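Local coordinates for alternansucrase (Leuconostoc mesenteroides, PDB 6HVG), which belongs to glycoside hydrolase family 70, combining a TIM-barrel-type catalytic domain with repeats of the choline-binding and cell wall-binding kinds, at residues F378-V383 with P445-Q450; G1293-S1296 with V1301-Y1304; F1315-D1318 with N1322-Y1325; Y1356-M1359 with V1363-R1366. All coordinates share one frame; numbering follows the deposited sequence.

Interaction 1 (F378-V383 with P445-Q450); sequences FDQGLV and PDKQTQ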
loop_
_atom_site.group_PDB
_atom_site.type_symbol
_atom_site.label_atom_id
_atom_site.label_comp_id
_atom_site.label_asym_id
_atom_site.label_seq_id
_atom_site.Cartn_x
_atom_site.Cartn_y
_atom_site.Cartn_z
ATOM N N PHE A 378 -8.401 -44.226 -6.989
ATOM C CA PHE A 378 -9.549 -43.798 -6.176
ATOM C C PHE A 378 -10.023 -44.939 -5.281
ATOM O O PHE A 378 -10.010 -46.080 -5.698
ATOM C CB PHE A 378 -10.683 -43.191 -7.015
ATOM C CG PHE A 378 -11.097 -44.016 -8.169
ATOM C CD1 PHE A 378 -11.959 -45.070 -7.992
ATOM C CD2 PHE A 378 -10.660 -43.702 -9.463
ATOM C CE1 PHE A 378 -12.355 -45.833 -9.062
ATOM C CE2 PHE A 378 -11.065 -44.448 -10.543
ATOM C CZ PHE A 378 -11.914 -45.525 -10.342
ATOM N N ASP A 379 -10.388 -44.597 -4.048
ATOM C CA ASP A 379 -10.660 -45.572 -2.999
ATOM C C ASP A 379 -12.138 -45.571 -2.604
ATOM O O ASP A 379 -12.488 -46.170 -1.602
ATOM C CB ASP A 379 -9.800 -45.292 -1.724
ATOM C CG ASP A 379 -8.384 -45.927 -1.777
ATOM O OD1 ASP A 379 -8.191 -46.940 -2.504
ATOM O OD2 ASP A 379 -7.473 -45.399 -1.068
ATOM N N GLN A 380 -13.000 -44.907 -3.369
ATOM C CA GLN A 380 -14.410 -44.727 -2.978
ATOM C C GLN A 380 -15.371 -45.225 -4.082
ATOM O O GLN A 380 -15.513 -44.590 -5.103
ATOM C CB GLN A 380 -14.679 -43.239 -2.653
ATOM C CG GLN A 380 -16.099 -42.894 -2.193
ATOM C CD GLN A 380 -16.499 -43.585 -0.898
ATOM O OE1 GLN A 380 -15.813 -43.459 0.130
ATOM N NE2 GLN A 380 -17.621 -44.321 -0.928
ATOM N N GLY A 381 -16.001 -46.372 -3.862
ATOM C CA GLY A 381 -16.937 -46.974 -4.833
ATOM C C GLY A 381 -18.281 -46.286 -4.711
ATOM O O GLY A 381 -18.515 -45.538 -3.742
ATOM N N LEU A 382 -19.180 -46.532 -5.659
ATOM C CA LEU A 382 -20.481 -45.867 -5.588
ATOM C C LEU A 382 -21.231 -46.399 -4.360
ATOM O O LEU A 382 -21.352 -47.607 -4.194
ATOM C CB LEU A 382 -21.285 -46.070 -6.870
ATOM C CG LEU A 382 -22.511 -45.175 -7.035
ATOM C CD1 LEU A 382 -22.124 -43.690 -7.064
ATOM C CD2 LEU A 382 -23.226 -45.532 -8.333
ATOM N N VAL A 383 -21.674 -45.501 -3.491
ATOM C CA VAL A 383 -22.441 -45.892 -2.326
ATOM C C VAL A 383 -23.647 -44.995 -2.153
ATOM O O VAL A 383 -23.629 -43.832 -2.496
ATOM C CB VAL A 383 -21.638 -45.901 -1.009
ATOM C CG1 VAL A 383 -20.542 -46.943 -1.062
ATOM C CG2 VAL A 383 -21.102 -44.532 -0.668
ATOM N N PRO A 445 -19.377 -30.198 1.300
ATOM C CA PRO A 445 -19.051 -30.070 -0.107
ATOM C C PRO A 445 -18.237 -31.230 -0.672
ATOM O O PRO A 445 -18.358 -31.537 -1.856
ATOM C CB PRO A 445 -18.252 -28.779 -0.162
ATOM C CG PRO A 445 -17.674 -28.621 1.189
ATOM C CD PRO A 445 -18.669 -29.209 2.127
ATOM N N ASP A 446 -17.429 -31.864 0.161
ATOM C CA ASP A 446 -16.480 -32.908 -0.263
ATOM C C ASP A 446 -16.027 -33.713 0.978
ATOM O O ASP A 446 -16.268 -33.324 2.113
ATOM C CB ASP A 446 -15.275 -32.282 -0.994
ATOM C CG ASP A 446 -14.808 -30.950 -0.344
ATOM O OD1 ASP A 446 -14.296 -30.988 0.795
ATOM O OD2 ASP A 446 -15.000 -29.873 -0.961
ATOM N N LYS A 447 -15.345 -34.821 0.753
ATOM C CA LYS A 447 -14.890 -35.671 1.844
ATOM C C LYS A 447 -13.808 -35.042 2.716
ATOM O O LYS A 447 -13.813 -35.232 3.922
ATOM C CB LYS A 447 -14.404 -37.012 1.293
ATOM C CG LYS A 447 -15.558 -37.920 0.916
ATOM C CD LYS A 447 -15.076 -39.181 0.253
ATOM C CE LYS A 447 -14.606 -40.184 1.255
ATOM N NZ LYS A 447 -13.781 -41.228 0.588
ATOM N N GLN A 448 -12.908 -34.276 2.122
ATOM C CA GLN A 448 -11.877 -33.567 2.882
ATOM C C GLN A 448 -12.503 -32.644 3.915
ATOM O O GLN A 448 -12.149 -32.692 5.080
ATOM C CB GLN A 448 -11.002 -32.736 1.934
ATOM C CG GLN A 448 -9.801 -32.054 2.569
ATOM C CD GLN A 448 -8.805 -33.024 3.169
ATOM O OE1 GLN A 448 -7.866 -33.473 2.496
ATOM N NE2 GLN A 448 -9.028 -33.395 4.417
ATOM N N THR A 449 -13.459 -31.821 3.484
ATOM C CA THR A 449 -14.157 -30.942 4.386
ATOM C C THR A 449 -14.912 -31.742 5.428
ATOM O O THR A 449 -14.909 -31.400 6.602
ATOM C CB THR A 449 -15.151 -30.052 3.644
ATOM O OG1 THR A 449 -14.491 -29.370 2.585
ATOM C CG2 THR A 449 -15.737 -28.997 4.597
ATOM N N GLN A 450 -15.572 -32.814 5.015
ATOM C CA GLN A 450 -16.297 -33.650 5.973
ATOM C C GLN A 450 -15.356 -34.171 7.045
ATOM O O GLN A 450 -15.684 -34.133 8.218
ATOM C CB GLN A 450 -16.993 -34.829 5.272
ATOM C CG GLN A 450 -17.802 -35.719 6.205
ATOM C CD GLN A 450 -18.828 -36.547 5.491
ATOM O OE1 GLN A 450 -18.894 -36.546 4.260
ATOM N NE2 GLN A 450 -19.611 -37.319 6.247
#
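Lys447 reaches across to Gln380 with its ammonium group, and this pair carries the whole contact between 378-383 and 445-450. The backbones stay far apart, the nearest CA atoms, those of Gln380 and Lys447, being separated by 10.3 Å, so two long side chains must span the interval. Lys447 leaves the helix with CG beside its own backbone N, then runs straight until a bend at chi3 (81°) carries NZ toward the glutamine. Gln380 starts with CG opposite its backbone N and folds at chi2 (62°), which turns the amide oxygen to the lysine. The resulting hydrogen bond, Lys447 NZ to Gln380 OE1, measures 3.1 Å, and the donor sits only slightly off the carbonyl plane. The same fold of the chain lets Gln380 NE2 donate to Gly381 O at 3.2 Å, so both ends of the amide are engaged and its flip is fixed. OE1 also accepts from Gln474 N, its strongest partner, at the start of helix 474-495, while NZ has a further acceptor in Ala470 O. The contact is therefore a polar bridge at the surface, with just 80 Å² buried. Directly before Lys447, Asp446 OD1 accepts from Thr449 N at 2.9 Å, nearly in line with its C-O bond. This is the classic N-cap of an alpha helix, here opening helix 447-462 within the family 70 region.

Interaction 2 (G1293-S1296 with V1301-Y1304); sequences GFIS and VKYY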
loop_
_atom_site.group_PDB
_atom_site.type_symbol
_atom_site.label_atom_id
_atom_site.label_comp_id
_atom_site.label_asym_id
_atom_site.label_seq_id
_atom_site.Cartn_x
_atom_site.Cartn_y
_atom_site.Cartn_z
ATOM N N GLY A 1293 -19.412 -41.437 -5.314
ATOM C CA GLY A 1293 -18.251 -42.249 -5.536
ATOM C C GLY A 1293 -17.993 -42.446 -6.994
ATOM O O GLY A 1293 -18.751 -41.952 -7.861
ATOM N N PHE A 1294 -16.934 -43.197 -7.269
ATOM C CA PHE A 1294 -16.547 -43.545 -8.604
ATOM C C PHE A 1294 -17.138 -44.917 -8.952
ATOM O O PHE A 1294 -16.971 -45.866 -8.210
ATOM C CB PHE A 1294 -15.027 -43.650 -8.679
ATOM C CG PHE A 1294 -14.307 -42.400 -8.334
ATOM C CD1 PHE A 1294 -14.073 -42.078 -7.031
ATOM C CD2 PHE A 1294 -13.806 -41.547 -9.328
ATOM C CE1 PHE A 1294 -13.384 -40.915 -6.708
ATOM C CE2 PHE A 1294 -13.118 -40.386 -9.005
ATOM C CZ PHE A 1294 -12.916 -40.072 -7.694
ATOM N N ILE A 1295 -17.785 -45.018 -10.108
ATOM C CA ILE A 1295 -18.329 -46.290 -10.564
ATOM C C ILE A 1295 -17.903 -46.524 -12.003
ATOM O O ILE A 1295 -18.077 -45.672 -12.835
ATOM C CB ILE A 1295 -19.860 -46.319 -10.457
ATOM C CG1 ILE A 1295 -20.369 -47.753 -10.722
ATOM C CG2 ILE A 1295 -20.491 -45.247 -11.349
ATOM C CD1 ILE A 1295 -21.859 -47.937 -10.519
ATOM N N SER A 1296 -17.355 -47.693 -12.287
ATOM C CA SER A 1296 -16.981 -48.078 -13.642
ATOM C C SER A 1296 -18.177 -48.648 -14.367
ATOM O O SER A 1296 -19.068 -49.250 -13.764
ATOM C CB SER A 1296 -15.888 -49.154 -13.624
ATOM O OG SER A 1296 -14.586 -48.604 -13.646
ATOM N N VAL A 1301 -15.249 -44.653 -16.550
ATOM C CA VAL A 1301 -15.480 -44.351 -15.132
ATOM C C VAL A 1301 -16.312 -43.095 -14.947
ATOM O O VAL A 1301 -16.119 -42.110 -15.644
ATOM C CB VAL A 1301 -14.166 -44.206 -14.388
ATOM C CG1 VAL A 1301 -14.394 -44.113 -12.896
ATOM C CG2 VAL A 1301 -13.272 -45.392 -14.686
ATOM N N LYS A 1302 -17.268 -43.160 -14.038
ATOM C CA LYS A 1302 -18.132 -42.035 -13.702
ATOM C C LYS A 1302 -17.904 -41.662 -12.244
ATOM O O LYS A 1302 -17.379 -42.473 -11.474
ATOM C CB LYS A 1302 -19.591 -42.424 -13.911
ATOM C CG LYS A 1302 -19.900 -42.852 -15.340
ATOM C CD LYS A 1302 -21.374 -43.093 -15.583
ATOM C CE LYS A 1302 -21.869 -44.300 -14.806
ATOM N NZ LYS A 1302 -23.319 -44.410 -15.059
ATOM N N TYR A 1303 -18.316 -40.457 -11.856
ATOM C CA TYR A 1303 -18.224 -40.039 -10.458
ATOM C C TYR A 1303 -19.455 -39.282 -10.029
ATOM O O TYR A 1303 -19.993 -38.510 -10.803
ATOM C CB TYR A 1303 -16.992 -39.167 -10.225
ATOM C CG TYR A 1303 -16.938 -38.574 -8.832
ATOM C CD1 TYR A 1303 -16.414 -39.286 -7.762
ATOM C CD2 TYR A 1303 -17.412 -37.304 -8.591
ATOM C CE1 TYR A 1303 -16.396 -38.744 -6.482
ATOM C CE2 TYR A 1303 -17.379 -36.754 -7.338
ATOM C CZ TYR A 1303 -16.880 -37.462 -6.287
ATOM O OH TYR A 1303 -16.831 -36.863 -5.053
ATOM N N TYR A 1304 -19.905 -39.528 -8.803
ATOM C CA TYR A 1304 -21.042 -38.825 -8.245
ATOM C C TYR A 1304 -20.600 -38.095 -6.970
ATOM O O TYR A 1304 -19.957 -38.686 -6.100
ATOM C CB TYR A 1304 -22.174 -39.812 -7.935
ATOM C CG TYR A 1304 -22.906 -40.281 -9.155
ATOM C CD1 TYR A 1304 -22.371 -41.265 -9.993
ATOM C CD2 TYR A 1304 -24.139 -39.752 -9.477
ATOM C CE1 TYR A 1304 -23.052 -41.689 -11.125
ATOM C CE2 TYR A 1304 -24.828 -40.174 -10.598
ATOM C CZ TYR A 1304 -24.288 -41.131 -11.411
ATOM O OH TYR A 1304 -25.004 -41.487 -12.514
#
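Phe1294 and Tyr1303 face each other across a two-stranded antiparallel beta hairpin, strands 1294-1296 and 1301-1304, and form its aromatic contact. They are directly paired across the strands, at a non-hydrogen-bonded position, so both rings lie on one face. The geometry is edge-to-face: the tyrosine turns its edge to the phenylalanine face, with centroids 4.6 Å apart and planes at 54°. CD1 of Tyr1303 is the atom that lands over the centre of the Phe1294 ring, 3.6 Å from Phe1294 CZ. Different first torsions make this possible, since Phe1294 keeps CG beside its backbone N (chi1 -60°) whereas Tyr1303 holds CG opposite its own (chi1 173°), swinging one ring over the other. The reverse face of Phe1294 is taken by the ring of Phe378, so the phenylalanine is sandwiched between two aromatics. Farther along the same side, Val1301 CG2 meets Ser1296 OG at 3.6 Å. On the other side, Ile1295 and Lys1302 lie alongside each other and point the same way, the lysine bending at chi3 so that its CE comes back against Ile1295 CG2. There the edge of the Tyr1304 ring also approaches CG2. Two hydrogen-bonded pairs hold the strands in register: Gly1293 with Tyr1304, and Ile1295 with Lys1302, where Ile1295 N donates to Lys1302 O at 2.9 Å and Lys1302 N returns a bond of 2.9 Å to Ile1295 O.

Interaction 3 (F1315-D1318 with N1322-Y1325); sequences FIED and NWYY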
loop_
_atom_site.group_PDB
_atom_site.type_symbol
_atom_site.label_atom_id
_atom_site.label_comp_id
_atom_site.label_asym_id
_atom_site.label_seq_id
_atom_site.Cartn_x
_atom_site.Cartn_y
_atom_site.Cartn_z
ATOM N N PHE A 1315 -13.462 -30.863 -13.236
ATOM C CA PHE A 1315 -12.310 -31.521 -12.620
ATOM C C PHE A 1315 -12.711 -31.986 -11.221
ATOM O O PHE A 1315 -13.453 -31.308 -10.539
ATOM C CB PHE A 1315 -11.139 -30.545 -12.534
ATOM C CG PHE A 1315 -10.380 -30.390 -13.820
ATOM C CD1 PHE A 1315 -10.779 -29.491 -14.794
ATOM C CD2 PHE A 1315 -9.246 -31.145 -14.041
ATOM C CE1 PHE A 1315 -10.041 -29.347 -15.965
ATOM C CE2 PHE A 1315 -8.515 -31.011 -15.199
ATOM C CZ PHE A 1315 -8.920 -30.126 -16.165
ATOM N N ILE A 1316 -12.242 -33.148 -10.820
ATOM C CA ILE A 1316 -12.636 -33.761 -9.546
ATOM C C ILE A 1316 -11.406 -34.340 -8.884
ATOM O O ILE A 1316 -10.548 -34.949 -9.548
ATOM C CB ILE A 1316 -13.651 -34.916 -9.745
ATOM C CG1 ILE A 1316 -14.984 -34.408 -10.296
ATOM C CG2 ILE A 1316 -13.897 -35.653 -8.436
ATOM C CD1 ILE A 1316 -15.833 -33.616 -9.304
ATOM N N GLU A 1317 -11.325 -34.136 -7.579
ATOM C CA GLU A 1317 -10.208 -34.639 -6.788
ATOM C C GLU A 1317 -10.683 -35.753 -5.867
ATOM O O GLU A 1317 -11.660 -35.572 -5.152
ATOM C CB GLU A 1317 -9.618 -33.506 -5.941
ATOM C CG GLU A 1317 -8.384 -33.915 -5.149
ATOM C CD GLU A 1317 -7.882 -32.847 -4.206
ATOM O OE1 GLU A 1317 -8.592 -31.841 -4.004
ATOM O OE2 GLU A 1317 -6.753 -33.023 -3.686
ATOM N N ASP A 1318 -9.972 -36.873 -5.850
ATOM C CA ASP A 1318 -10.347 -37.972 -4.976
ATOM C C ASP A 1318 -9.793 -37.789 -3.569
ATOM O O ASP A 1318 -9.149 -36.799 -3.276
ATOM C CB ASP A 1318 -9.985 -39.351 -5.608
ATOM C CG ASP A 1318 -8.499 -39.710 -5.520
ATOM O OD1 ASP A 1318 -7.795 -39.274 -4.584
ATOM O OD2 ASP A 1318 -8.055 -40.474 -6.392
ATOM N N ASN A 1322 -5.429 -37.319 -5.836
ATOM C CA ASN A 1322 -5.349 -37.382 -7.285
ATOM C C ASN A 1322 -6.449 -36.589 -7.965
ATOM O O ASN A 1322 -7.562 -36.517 -7.454
ATOM C CB ASN A 1322 -5.388 -38.831 -7.768
ATOM C CG ASN A 1322 -4.331 -39.701 -7.114
ATOM O OD1 ASN A 1322 -3.138 -39.520 -7.347
ATOM N ND2 ASN A 1322 -4.762 -40.641 -6.292
ATOM N N TRP A 1323 -6.129 -36.004 -9.122
ATOM C CA TRP A 1323 -7.085 -35.202 -9.873
ATOM C C TRP A 1323 -7.492 -35.897 -11.143
ATOM O O TRP A 1323 -6.682 -36.579 -11.779
ATOM C CB TRP A 1323 -6.495 -33.829 -10.210
ATOM C CG TRP A 1323 -6.536 -32.884 -9.064
ATOM C CD1 TRP A 1323 -5.600 -32.758 -8.065
ATOM C CD2 TRP A 1323 -7.568 -31.941 -8.767
ATOM N NE1 TRP A 1323 -5.981 -31.782 -7.192
ATOM C CE2 TRP A 1323 -7.181 -31.256 -7.597
ATOM C CE3 TRP A 1323 -8.768 -31.580 -9.396
ATOM C CZ2 TRP A 1323 -7.969 -30.264 -7.016
ATOM C CZ3 TRP A 1323 -9.543 -30.565 -8.823
ATOM C CH2 TRP A 1323 -9.139 -29.931 -7.644
ATOM N N TYR A 1324 -8.757 -35.697 -11.517
ATOM C CA TYR A 1324 -9.347 -36.277 -12.728
ATOM C C TYR A 1324 -10.160 -35.236 -13.492
ATOM O O TYR A 1324 -10.652 -34.272 -12.899
ATOM C CB TYR A 1324 -10.276 -37.426 -12.333
ATOM C CG TYR A 1324 -9.613 -38.447 -11.442
ATOM C CD1 TYR A 1324 -9.607 -38.286 -10.070
ATOM C CD2 TYR A 1324 -8.979 -39.552 -11.979
ATOM C CE1 TYR A 1324 -8.995 -39.198 -9.251
ATOM C CE2 TYR A 1324 -8.369 -40.480 -11.173
ATOM C CZ TYR A 1324 -8.377 -40.301 -9.814
ATOM O OH TYR A 1324 -7.748 -41.222 -9.016
ATOM N N TYR A 1325 -10.300 -35.433 -14.800
ATOM C CA TYR A 1325 -11.224 -34.632 -15.589
ATOM C C TYR A 1325 -12.332 -35.519 -16.185
ATOM O O TYR A 1325 -12.062 -36.547 -16.795
ATOM C CB TYR A 1325 -10.487 -33.908 -16.715
ATOM C CG TYR A 1325 -11.428 -33.151 -17.582
ATOM C CD1 TYR A 1325 -12.125 -32.053 -17.089
ATOM C CD2 TYR A 1325 -11.679 -33.542 -18.874
ATOM C CE1 TYR A 1325 -13.039 -31.380 -17.872
ATOM C CE2 TYR A 1325 -12.589 -32.865 -19.658
ATOM C CZ TYR A 1325 -13.265 -31.801 -19.146
ATOM O OH TYR A 1325 -14.149 -31.107 -19.930
#
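Asp1318 places CG between its backbone N and carbonyl carbon (chi1 77°), and Tyr1324 keeps CG beside its backbone N (chi1 -53°); together these torsions bring the carboxylate to the rim of the phenol. Tyr1324 OH donates to Asp1318 OD2 at 2.7 Å, and the carboxylate carbon lies in the ring plane. A second donor reaches the same oxygen: Asn1322 ND2, 3.3 Å from Asp1318 OD2, comes in on the syn side with the oxygen almost in its own amide plane. Asp1318 OD1 takes weak bonds from Asn1322 N and, within the turn, from Asn1320 N. Two side-chain donors on OD2 fix the rotation of the carboxylate, and the buried negative charge would probably be stabilised by them. The frame is a beta hairpin of strands 1314-1317 and 1323-1326, inside a putative cell wall binding repeat, with Ile1316 and Tyr1324 exchanging two backbone bonds. On the face opposite Ile1316 and Tyr1324, Glu1317 extends over the indole of Trp1323. Its CB stands above the centre of the six-membered ring, 3.7 Å from the centroid, in a CH-pi contact, and the carboxylate lies 18° from parallel to the indole. The far face of Trp1323 takes the guanidinium of Arg1366 in a cation-pi contact. Next along, Phe1315 offers one face to Tyr1325, whose CB sits 4.1 Å from the ring centroid and whose CD1 comes within 3.6 Å of Phe1315 CE1. The tyrosine hydroxyl is directed elsewhere, to Asp1313 OD1.

Interaction 4 (Y1356-M1359 with V1363-R1366); sequences YYFM and VELR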
loop_
_atom_site.group_PDB
_atom_site.type_symbol
_atom_site.label_atom_id
_atom_site.label_comp_id
_atom_site.label_asym_id
_atom_site.label_seq_id
_atom_site.Cartn_x
_atom_site.Cartn_y
_atom_site.Cartn_z
ATOM N N TYR A 1356 -3.586 -31.069 -20.688
ATOM C CA TYR A 1356 -3.329 -31.931 -19.542
ATOM C C TYR A 1356 -2.792 -33.279 -19.960
ATOM O O TYR A 1356 -2.932 -33.658 -21.116
ATOM C CB TYR A 1356 -4.618 -32.096 -18.772
ATOM C CG TYR A 1356 -5.072 -30.830 -18.100
ATOM C CD1 TYR A 1356 -5.792 -29.847 -18.792
ATOM C CD2 TYR A 1356 -4.773 -30.598 -16.765
ATOM C CE1 TYR A 1356 -6.222 -28.694 -18.151
ATOM C CE2 TYR A 1356 -5.181 -29.436 -16.122
ATOM C CZ TYR A 1356 -5.915 -28.511 -16.811
ATOM O OH TYR A 1356 -6.309 -27.393 -16.165
ATOM N N TYR A 1357 -2.155 -33.977 -19.030
ATOM C CA TYR A 1357 -1.644 -35.323 -19.264
ATOM C C TYR A 1357 -2.353 -36.331 -18.328
ATOM O O TYR A 1357 -2.054 -36.389 -17.143
ATOM C CB TYR A 1357 -0.153 -35.318 -18.987
ATOM C CG TYR A 1357 0.626 -36.543 -19.433
ATOM C CD1 TYR A 1357 0.516 -37.742 -18.767
ATOM C CD2 TYR A 1357 1.538 -36.469 -20.475
ATOM C CE1 TYR A 1357 1.264 -38.852 -19.166
ATOM C CE2 TYR A 1357 2.302 -37.558 -20.857
ATOM C CZ TYR A 1357 2.157 -38.745 -20.220
ATOM O OH TYR A 1357 2.922 -39.819 -20.621
ATOM N N PHE A 1358 -3.314 -37.087 -18.845
ATOM C CA PHE A 1358 -4.015 -38.089 -18.018
ATOM C C PHE A 1358 -3.474 -39.491 -18.237
ATOM O O PHE A 1358 -3.248 -39.897 -19.367
ATOM C CB PHE A 1358 -5.514 -38.074 -18.283
ATOM C CG PHE A 1358 -6.139 -36.756 -18.025
ATOM C CD1 PHE A 1358 -6.284 -36.327 -16.723
ATOM C CD2 PHE A 1358 -6.548 -35.938 -19.047
ATOM C CE1 PHE A 1358 -6.861 -35.101 -16.419
ATOM C CE2 PHE A 1358 -7.116 -34.699 -18.768
ATOM C CZ PHE A 1358 -7.264 -34.269 -17.448
ATOM N N MET A 1359 -3.298 -40.237 -17.145
ATOM C CA MET A 1359 -2.686 -41.553 -17.220
ATOM C C MET A 1359 -3.735 -42.604 -17.576
ATOM O O MET A 1359 -4.898 -42.278 -17.771
ATOM C CB MET A 1359 -1.964 -41.846 -15.911
ATOM C CG MET A 1359 -0.930 -40.770 -15.565
ATOM S SD MET A 1359 0.269 -41.376 -14.371
ATOM C CE MET A 1359 0.329 -40.136 -13.103
ATOM N N VAL A 1363 -5.461 -40.424 -13.743
ATOM C CA VAL A 1363 -4.770 -39.513 -12.851
ATOM C C VAL A 1363 -4.088 -38.435 -13.693
ATOM O O VAL A 1363 -3.426 -38.716 -14.702
ATOM C CB VAL A 1363 -3.681 -40.250 -12.039
ATOM C CG1 VAL A 1363 -2.878 -39.274 -11.197
ATOM C CG2 VAL A 1363 -4.294 -41.304 -11.133
ATOM N N GLU A 1364 -4.243 -37.195 -13.266
ATOM C CA GLU A 1364 -3.605 -36.054 -13.928
ATOM C C GLU A 1364 -2.169 -35.911 -13.421
ATOM O O GLU A 1364 -1.913 -36.000 -12.206
ATOM C CB GLU A 1364 -4.496 -34.808 -13.724
ATOM C CG GLU A 1364 -3.859 -33.456 -13.519
ATOM C CD GLU A 1364 -4.912 -32.362 -13.341
ATOM O OE1 GLU A 1364 -6.041 -32.513 -13.855
ATOM O OE2 GLU A 1364 -4.620 -31.326 -12.697
ATOM N N LEU A 1365 -1.223 -35.768 -14.353
ATOM C CA LEU A 1365 0.189 -35.536 -14.009
ATOM C C LEU A 1365 0.361 -34.079 -13.619
ATOM O O LEU A 1365 -0.188 -33.191 -14.278
ATOM C CB LEU A 1365 1.105 -35.873 -15.185
ATOM C CG LEU A 1365 2.619 -35.747 -15.001
ATOM C CD1 LEU A 1365 3.159 -36.767 -14.013
ATOM C CD2 LEU A 1365 3.325 -35.908 -16.331
ATOM N N ARG A 1366 1.087 -33.856 -12.526
ATOM C CA ARG A 1366 1.265 -32.521 -11.954
ATOM C C ARG A 1366 2.691 -32.308 -11.482
ATOM O O ARG A 1366 3.235 -33.146 -10.750
ATOM C CB ARG A 1366 0.358 -32.363 -10.742
ATOM C CG ARG A 1366 -1.119 -32.457 -11.026
ATOM C CD ARG A 1366 -1.931 -32.353 -9.731
ATOM N NE ARG A 1366 -2.936 -31.308 -9.929
ATOM C CZ ARG A 1366 -3.331 -30.424 -9.018
ATOM N NH1 ARG A 1366 -2.814 -30.444 -7.788
ATOM N NH2 ARG A 1366 -4.255 -29.516 -9.346
HETATM O O HOH W 1 -1.877 -33.047 -16.434
#
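The Tyr1357 ring has Leu1365 CD2 over one face, displaced toward the rim, with the two side chains running alongside each other and their CB atoms 4.0 Å apart. Two other rings meet Glu1364 at a slant, neither squarely by face nor by edge. Phe1358 CE1 lies 3.6 Å from Glu1364 CB, and Tyr1356 CD2 is 3.7 Å from Glu1364 OE1, with ring and carboxylate planes inclined by 46°. The guanidinium of Arg1366 is met at its edge by the same carboxylate: NE donates to Glu1364 OE2 at 3.2 Å in a salt bridge, nearly straight at 170° and close to the guanidinium plane. The aliphatic part of Glu1364 thus runs alongside Phe1358, pointing the same way, while an arginine pairs with its carboxylate, which probably helps keep it ionised. Next to Phe1358 in the chain, Met1359 bends at chi3 and brings CE to Val1363 CG1 at 3.8 Å. The backbones are joined by a single bridge, Phe1358 with Glu1364, flanked by two bonds: Leu1365 N to Tyr1357 O, and Met1359 N to Val1363 O at 2.9 Å. Past the bridge the pairing opens and a water takes over, accepting from Tyr1357 N at 2.8 Å and donating to Leu1365 O. The result is a short, irregular hairpin-like turn leading out of strand 1354-1357. Strand 360-363 packs on Tyr1357, Met1359 and Leu1365, strand 1323-1326 on Phe1358, Val1363 and Glu1364, and strand 1342-1345 on the three aromatic side chains.

The four contacts follow one another along the chain, and successive centres are only 10 to 11 Å apart. Interaction 1 joins interaction 2 through a probable bond from Phe1294 N to Gln380 O (2.9 Å), and Leu382 packs on Ile1295 and Tyr1304. Interaction 2 reaches interaction 3 where Phe1294 CZ lies 3.7 Å from Asp1318 CB and Tyr1303 rests on Ile1316. Interactions 3 and 4 are tied by Glu1364 N and Trp1323 O at 2.9 Å, a probable hydrogen bond, whereas interactions 1 and 4, with centres about 20 Å apart, do not touch. The calcium ion is bound by Glu575, Asp581, Asn625 and Asp1159, none of which belongs to these segments.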